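PDB 3OAJ: putative ring-cleaving dioxygenase MhqO from Bacillus subtilis subsp. subtilis, which is a putative iron-dependent extradiol ring-cleavage dioxygenase that may contribute to the degradation of aromatic compounds. Local coordinates for residues 3-7 / 173-177; 154-160 / 196-202. All blocks are in the same frame, centred on the assembly; numbering follows the deposited sequence.

Contact 1 of 2, residues 3-7 / 173-177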
ATOM      1  N   ALA A   3      17.546  -9.159 -16.549  1.00 25.26           N
ATOM      2  CA  ALA A   3      16.347  -9.548 -15.738  1.00 24.66           C
ATOM      3  C   ALA A   3      15.118  -8.670 -16.026  1.00 23.94           C
ATOM      4  O   ALA A   3      14.880  -8.281 -17.174  1.00 25.03           O
ATOM      5  CB  ALA A   3      16.690  -9.556 -14.238  1.00 24.87           C
ATOM      6  N   LYS A   4      14.345  -8.358 -14.991  1.00 22.10           N
ATOM      7  CA  LYS A   4      13.066  -7.653 -15.153  1.00 21.04           C
ATOM      8  C   LYS A   4      13.147  -6.232 -14.588  1.00 19.23           C
ATOM      9  O   LYS A   4      14.125  -5.890 -13.917  1.00 18.79           O
ATOM     10  CB  LYS A   4      11.948  -8.442 -14.454  1.00 21.78           C
ATOM     11  CG  LYS A   4      11.709  -9.861 -14.996  1.00 23.13           C
ATOM     12  CD  LYS A   4      10.949  -9.857 -16.319  1.00 22.09           C
ATOM     13  CE  LYS A   4       9.479  -9.489 -16.123  1.00 22.46           C
ATOM     14  NZ  LYS A   4       8.888  -8.878 -17.358  1.00 21.92           N
ATOM     15  N   LYS A   5      12.133  -5.408 -14.871  1.00 18.68           N
ATOM     16  CA  LYS A   5      12.059  -4.034 -14.346  1.00 18.89           C
ATOM     17  C   LYS A   5      10.628  -3.590 -14.038  1.00 18.30           C
ATOM     18  O   LYS A   5       9.828  -3.392 -14.940  1.00 20.57           O
ATOM     19  CB  LYS A   5      12.673  -3.059 -15.351  1.00 20.55           C
ATOM     20  CG  LYS A   5      13.034  -1.698 -14.801  1.00 23.96           C
ATOM     21  CD  LYS A   5      13.883  -0.902 -15.798  1.00 24.36           C
ATOM     22  CE  LYS A   5      15.208  -1.607 -16.110  1.00 24.73           C
ATOM     23  NZ  LYS A   5      16.258  -1.348 -15.077  1.00 26.19           N
ATOM     24  N   THR A   6      10.316  -3.398 -12.764  1.00 15.45           N
ATOM     25  CA  THR A   6       8.999  -2.909 -12.360  1.00 13.69           C
ATOM     26  C   THR A   6       8.967  -1.383 -12.270  1.00 12.86           C
ATOM     27  O   THR A   6       9.934  -0.758 -11.844  1.00 13.17           O
ATOM     28  CB  THR A   6       8.579  -3.525 -11.007  1.00 12.68           C
ATOM     29  OG1 THR A   6       7.274  -3.057 -10.634  1.00 12.17           O
ATOM     30  CG2 THR A   6       9.565  -3.153  -9.881  1.00 13.04           C
ATOM     31  N   MET A   7       7.843  -0.780 -12.635  1.00 12.47           N
ATOM     32  CA  MET A   7       7.673   0.661 -12.471  1.00 13.03           C
ATOM     33  C   MET A   7       7.670   1.115 -11.014  1.00 11.68           C
ATOM     34  O   MET A   7       8.047   2.247 -10.711  1.00 11.87           O
ATOM     35  CB  MET A   7       6.390   1.119 -13.157  1.00 15.70           C
ATOM     36  CG  MET A   7       6.489   1.053 -14.681  1.00 20.22           C
ATOM     37  SD  MET A   7       7.528   2.391 -15.300  1.00 23.20           S
ATOM     38  CE  MET A   7       6.292   3.683 -15.206  1.00 20.01           C
ATOM     39  N   ASN A 173      19.081  -6.369  -8.811  1.00 13.93           N
ATOM     40  CA  ASN A 173      19.607  -7.211  -9.881  1.00 14.14           C
ATOM     41  C   ASN A 173      18.578  -8.108 -10.555  1.00 14.69           C
ATOM     42  O   ASN A 173      18.792  -8.550 -11.677  1.00 15.26           O
ATOM     43  CB  ASN A 173      20.833  -7.982  -9.383  1.00 14.99           C
ATOM     44  CG  ASN A 173      21.883  -7.054  -8.802  1.00 14.05           C
ATOM     45  OD1 ASN A 173      22.230  -6.035  -9.419  1.00 15.74           O
ATOM     46  ND2 ASN A 173      22.380  -7.379  -7.615  1.00 16.38           N
ATOM     47  N   ILE A 174      17.454  -8.347  -9.877  1.00 15.16           N
ATOM     48  CA  ILE A 174      16.347  -9.098 -10.464  1.00 15.60           C
ATOM     49  C   ILE A 174      15.197  -8.177 -10.842  1.00 15.01           C
ATOM     50  O   ILE A 174      14.604  -8.309 -11.913  1.00 14.89           O
ATOM     51  CB  ILE A 174      15.854 -10.227  -9.524  1.00 17.04           C
ATOM     52  CG1 ILE A 174      16.919 -11.324  -9.447  1.00 20.60           C
ATOM     53  CG2 ILE A 174      14.487 -10.784  -9.984  1.00 19.34           C
ATOM     54  CD1 ILE A 174      16.431 -12.626  -8.880  1.00 20.27           C
ATOM     55  N   MET A 175      14.867  -7.246  -9.951  1.00 14.32           N
ATOM     56  CA  MET A 175      13.696  -6.414 -10.158  1.00 14.20           C
ATOM     57  C   MET A 175      13.989  -5.101 -10.869  1.00 13.95           C
ATOM     58  O   MET A 175      13.067  -4.350 -11.181  1.00 14.14           O
ATOM     59  CB  MET A 175      12.963  -6.185  -8.837  1.00 14.74           C
ATOM     60  CG  MET A 175      12.298  -7.448  -8.338  1.00 16.89           C
ATOM     61  SD  MET A 175      11.630  -7.275  -6.676  1.00 15.22           S
ATOM     62  CE  MET A 175      10.281  -6.117  -6.931  1.00 17.56           C
ATOM     63  N   GLY A 176      15.271  -4.824 -11.105  1.00 13.46           N
ATOM     64  CA  GLY A 176      15.659  -3.688 -11.939  1.00 13.79           C
ATOM     65  C   GLY A 176      15.589  -2.304 -11.319  1.00 14.09           C
ATOM     66  O   GLY A 176      15.643  -1.299 -12.039  1.00 15.43           O
ATOM     67  N   LEU A 177      15.489  -2.223  -9.997  1.00 13.36           N
ATOM     68  CA  LEU A 177      15.562  -0.917  -9.338  1.00 12.45           C
ATOM     69  C   LEU A 177      17.003  -0.404  -9.348  1.00 12.49           C
ATOM     70  O   LEU A 177      17.955  -1.179  -9.286  1.00 13.17           O
ATOM     71  CB  LEU A 177      15.008  -0.952  -7.903  1.00 12.33           C
ATOM     72  CG  LEU A 177      13.487  -1.060  -7.750  1.00 12.27           C
ATOM     73  CD1 LEU A 177      12.963  -2.476  -7.928  1.00 12.85           C
ATOM     74  CD2 LEU A 177      13.047  -0.517  -6.397  1.00 13.12           C
TER
HETATM   75  O   HOH W   1      12.528  -1.105 -11.410  1.00 29.25           O
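Lys4 and Thr6 of the extended segment 3-7 reach with their backbone N-H groups to the carbonyls of Ile174 and Met175, where helix 164-174 gives way to a turn. Lys4 N donates to Ile174 O at 3.1 Å. A longer, weak bond of 3.3 Å runs from Thr6 N to Met175 O. Gly176, with positive phi (77°), turns the chain out of the helix and lies against the backbone at Lys5, the two CA atoms 4.3 Å apart. Lys5 starts out extended, CG anti to the backbone N (chi1 -163°), then bends at its last two torsions, which brings NZ back to Gly176 O at 3.1 Å, in the carbonyl plane on a lone pair. Thr6 sets its methyl CG2 4.0 Å from Leu177 CD1, while its OG1 bonds to Arg222 O. Lys4 leads away to a salt bridge with Asp228 and a cation-pi contact with Trp232 on helix 226-238. A water donates to both Thr6 O and Met175 O, bridging the segments. Three successive carbonyls around the turn, those of Ile174, Met175 and Gly176, are thus met by Lys4 N, by Thr6 N through its weak bond, and by the Lys5 ammonium.

Contact 2 of 2, residues 154-160 / 196-202; sequences FGGATLL and GNVIDLK
Gly156 to Leu159 pair in parallel with Val198 to Leu201, the strand axes 4.6 Å apart and 17° from parallel, and the bonds alternate in direction from Val198 N to Gly155 O through to Lys202 N to Leu159 O (3.1 Å). Before this ladder, Gly196 N binds Phe154 O at 2.7 Å from above the carbonyl plane, 39° out of it. Gly155 O takes Val198 N at 3.0 Å, a weak bond from Asn197 N, and a hydrogen bond from Arg132 NH1. Gly156 CA makes a CA-H...O contact of 3.1 Å with Val198 O, on the side where a side chain would run into that oxygen. Ala157, Leu159, Ile199 and Leu201 share one face. There Leu159 CD1 slants across Ile199 to meet CG2 at 3.9 Å, and Leu201, with CG anti to the backbone N (chi1 168°), folds CD1 back to 4.1 Å from Leu159 CB. Ile199 CD1 bends the other way, over Gly156 CA. Thr158, Val198 and Asp200 occupy the opposite face, where Thr158 OG1 packs against Asp200 CB at 3.7 Å. At the far end Leu160 CD2 lies against the aliphatic chain of Lys202. Lys202 NZ reaches Asp185, and the buried Asp200 carboxylate is paired by Arg188 at OD1 and Arg111 at OD2, which probably keeps it ionised. A classic beta bulge sets Gly155 and Gly156 together opposite Ser84 of strand 79-87. These are neighbouring strands of a mixed eight-stranded sheet, as expected of the paired beta-alpha-beta-beta-beta modules of the vicinal oxygen chelate fold.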
ATOM      1  N   PHE A 154       1.874   6.707  -3.046  1.00  9.92           N
ATOM      2  CA  PHE A 154       3.036   6.345  -2.243  1.00 10.00           C
ATOM      3  C   PHE A 154       4.259   7.068  -2.754  1.00 10.13           C
ATOM      4  O   PHE A 154       4.452   7.180  -3.960  1.00  9.99           O
ATOM      5  CB  PHE A 154       3.334   4.843  -2.313  1.00 10.08           C
ATOM      6  CG  PHE A 154       2.221   3.980  -1.813  1.00  9.77           C
ATOM      7  CD1 PHE A 154       1.713   4.156  -0.533  1.00  9.66           C
ATOM      8  CD2 PHE A 154       1.663   3.008  -2.639  1.00 10.44           C
ATOM      9  CE1 PHE A 154       0.678   3.354  -0.075  1.00  8.83           C
ATOM     10  CE2 PHE A 154       0.623   2.209  -2.196  1.00  9.83           C
ATOM     11  CZ  PHE A 154       0.133   2.373  -0.908  1.00  9.67           C
ATOM     12  N   GLY A 155       5.080   7.552  -1.833  1.00 10.34           N
ATOM     13  CA  GLY A 155       6.445   7.923  -2.166  1.00 10.63           C
ATOM     14  C   GLY A 155       7.324   6.693  -2.299  1.00 10.45           C
ATOM     15  O   GLY A 155       8.374   6.731  -2.949  1.00 10.64           O
ATOM     16  N   GLY A 156       6.894   5.600  -1.672  1.00 10.70           N
ATOM     17  CA  GLY A 156       7.669   4.367  -1.608  1.00  9.52           C
ATOM     18  C   GLY A 156       7.385   3.681  -0.287  1.00  9.30           C
ATOM     19  O   GLY A 156       6.284   3.818   0.252  1.00  9.46           O
ATOM     20  N   ALA A 157       8.380   2.979   0.231  1.00  9.27           N
ATOM     21  CA  ALA A 157       8.249   2.198   1.454  1.00  9.38           C
ATOM     22  C   ALA A 157       9.619   1.896   2.017  1.00  9.67           C
ATOM     23  O   ALA A 157      10.631   1.955   1.293  1.00  9.70           O
ATOM     24  CB  ALA A 157       7.479   0.883   1.189  1.00 10.57           C
ATOM     25  N   THR A 158       9.634   1.548   3.304  1.00  9.96           N
ATOM     26  CA  THR A 158      10.852   1.113   3.983  1.00 10.28           C
ATOM     27  C   THR A 158      10.666  -0.348   4.379  1.00 10.66           C
ATOM     28  O   THR A 158       9.703  -0.685   5.057  1.00 11.83           O
ATOM     29  CB  THR A 158      11.143   1.977   5.249  1.00 10.82           C
ATOM     30  OG1 THR A 158      11.386   3.333   4.832  1.00 11.83           O
ATOM     31  CG2 THR A 158      12.364   1.423   6.027  1.00 13.22           C
ATOM     32  N   LEU A 159      11.564  -1.204   3.898  1.00 11.09           N
ATOM     33  CA  LEU A 159      11.496  -2.646   4.121  1.00 10.97           C
ATOM     34  C   LEU A 159      12.380  -3.075   5.267  1.00 11.30           C
ATOM     35  O   LEU A 159      13.519  -2.629   5.385  1.00 11.42           O
ATOM     36  CB  LEU A 159      11.923  -3.403   2.855  1.00 11.52           C
ATOM     37  CG  LEU A 159      11.233  -2.953   1.555  1.00 12.14           C
ATOM     38  CD1 LEU A 159      11.730  -3.775   0.362  1.00 12.61           C
ATOM     39  CD2 LEU A 159       9.719  -3.045   1.683  1.00 12.97           C
ATOM     40  N   LEU A 160      11.838  -3.959   6.100  1.00 11.38           N
ATOM     41  CA  LEU A 160      12.574  -4.606   7.182  1.00 11.92           C
ATOM     42  C   LEU A 160      12.763  -6.063   6.780  1.00 11.95           C
ATOM     43  O   LEU A 160      11.819  -6.835   6.741  1.00 12.61           O
ATOM     44  CB  LEU A 160      11.787  -4.524   8.487  1.00 12.61           C
ATOM     45  CG  LEU A 160      11.265  -3.142   8.891  1.00 11.40           C
ATOM     46  CD1 LEU A 160      10.471  -3.248  10.190  1.00 14.02           C
ATOM     47  CD2 LEU A 160      12.417  -2.151   9.065  1.00 13.88           C
ATOM     48  N   GLY A 196       5.337   5.704  -6.078  1.00 10.64           N
ATOM     49  CA  GLY A 196       5.589   4.408  -5.430  1.00 10.71           C
ATOM     50  C   GLY A 196       6.980   3.901  -5.760  1.00 10.23           C
ATOM     51  O   GLY A 196       7.195   2.691  -5.972  1.00 10.17           O
ATOM     52  N   ASN A 197       7.950   4.815  -5.769  1.00  9.91           N
ATOM     53  CA  ASN A 197       9.203   4.541  -6.471  1.00  9.78           C
ATOM     54  C   ASN A 197      10.486   4.621  -5.660  1.00  9.86           C
ATOM     55  O   ASN A 197      11.550   4.232  -6.158  1.00 11.15           O
ATOM     56  CB  ASN A 197       9.306   5.428  -7.718  1.00 10.93           C
ATOM     57  CG  ASN A 197       9.208   6.900  -7.406  1.00 11.57           C
ATOM     58  OD1 ASN A 197       8.882   7.296  -6.296  1.00 11.44           O
ATOM     59  ND2 ASN A 197       9.436   7.724  -8.418  1.00 13.69           N
ATOM     60  N   VAL A 198      10.409   5.119  -4.436  1.00  9.49           N
ATOM     61  CA  VAL A 198      11.605   5.242  -3.604  1.00  9.78           C
ATOM     62  C   VAL A 198      11.558   4.197  -2.486  1.00 10.45           C
ATOM     63  O   VAL A 198      10.757   4.293  -1.542  1.00 11.03           O
ATOM     64  CB  VAL A 198      11.770   6.685  -3.034  1.00  9.07           C
ATOM     65  CG1 VAL A 198      13.020   6.764  -2.170  1.00 10.83           C
ATOM     66  CG2 VAL A 198      11.834   7.727  -4.167  1.00 11.22           C
ATOM     67  N   ILE A 199      12.395   3.185  -2.635  1.00  9.69           N
ATOM     68  CA  ILE A 199      12.367   2.024  -1.746  1.00  9.46           C
ATOM     69  C   ILE A 199      13.604   1.981  -0.847  1.00 10.32           C
ATOM     70  O   ILE A 199      14.711   1.796  -1.337  1.00 10.67           O
ATOM     71  CB  ILE A 199      12.234   0.709  -2.572  1.00 10.29           C
ATOM     72  CG1 ILE A 199      11.111   0.805  -3.627  1.00 10.93           C
ATOM     73  CG2 ILE A 199      12.081  -0.498  -1.645  1.00 11.29           C
ATOM     74  CD1 ILE A 199       9.693   1.141  -3.065  1.00 11.25           C
ATOM     75  N   ASP A 200      13.403   2.180   0.448  1.00 10.25           N
ATOM     76  CA  ASP A 200      14.474   2.151   1.426  1.00 10.78           C
ATOM     77  C   ASP A 200      14.485   0.792   2.087  1.00 11.10           C
ATOM     78  O   ASP A 200      13.422   0.214   2.352  1.00 13.16           O
ATOM     79  CB  ASP A 200      14.294   3.254   2.472  1.00 12.13           C
ATOM     80  CG  ASP A 200      14.485   4.638   1.878  1.00 13.12           C
ATOM     81  OD1 ASP A 200      15.468   4.798   1.121  1.00 13.80           O
ATOM     82  OD2 ASP A 200      13.655   5.540   2.133  1.00 12.71           O
ATOM     83  N   LEU A 201      15.689   0.267   2.284  1.00 10.74           N
ATOM     84  CA  LEU A 201      15.883  -1.029   2.910  1.00 11.68           C
ATOM     85  C   LEU A 201      16.783  -0.809   4.117  1.00 12.66           C
ATOM     86  O   LEU A 201      17.896  -0.287   3.991  1.00 13.29           O
ATOM     87  CB  LEU A 201      16.506  -2.017   1.907  1.00 12.76           C
ATOM     88  CG  LEU A 201      17.045  -3.357   2.417  1.00 13.51           C
ATOM     89  CD1 LEU A 201      15.942  -4.241   3.000  1.00 13.50           C
ATOM     90  CD2 LEU A 201      17.751  -4.089   1.285  1.00 13.49           C
ATOM     91  N   LYS A 202      16.291  -1.202   5.287  1.00 13.64           N
ATOM     92  CA  LYS A 202      17.057  -1.121   6.515  1.00 15.93           C
ATOM     93  C   LYS A 202      18.141  -2.196   6.495  1.00 17.89           C
ATOM     94  O   LYS A 202      17.892  -3.350   6.138  1.00 17.69           O
ATOM     95  CB  LYS A 202      16.139  -1.267   7.735  1.00 17.10           C
ATOM     96  CG  LYS A 202      16.822  -0.900   9.052  1.00 18.76           C
ATOM     97  CD  LYS A 202      15.804  -0.714  10.166  1.00 19.27           C
ATOM     98  CE  LYS A 202      16.479  -0.540  11.532  1.00 19.84           C
ATOM     99  NZ  LYS A 202      17.323   0.676  11.653  1.00 20.62           N
TER

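Overall arrangement
Strand 153-160 runs into helix 164-174, whose C-terminal turn gives one side of contact 1, and the chain then returns through 178-183 and 186-190 to strand 198-202 of contact 2. The contact centres lie about 15 Å apart, yet they touch where Leu177 CD2 packs 3.6 Å from Ile199 CG1. The metal site, His11, His218 and Glu266 around a zinc ion here and predicted to hold iron, lies on the other eight-stranded sheet, not the one that holds contact 2. Contact 2 approaches it through Phe154, whose side chain is about 5 Å from that of His11 and about 10 Å from the zinc. The side chain of Thr6 in contact 1, just ahead of the strand bearing His11, is about 13 Å from the zinc.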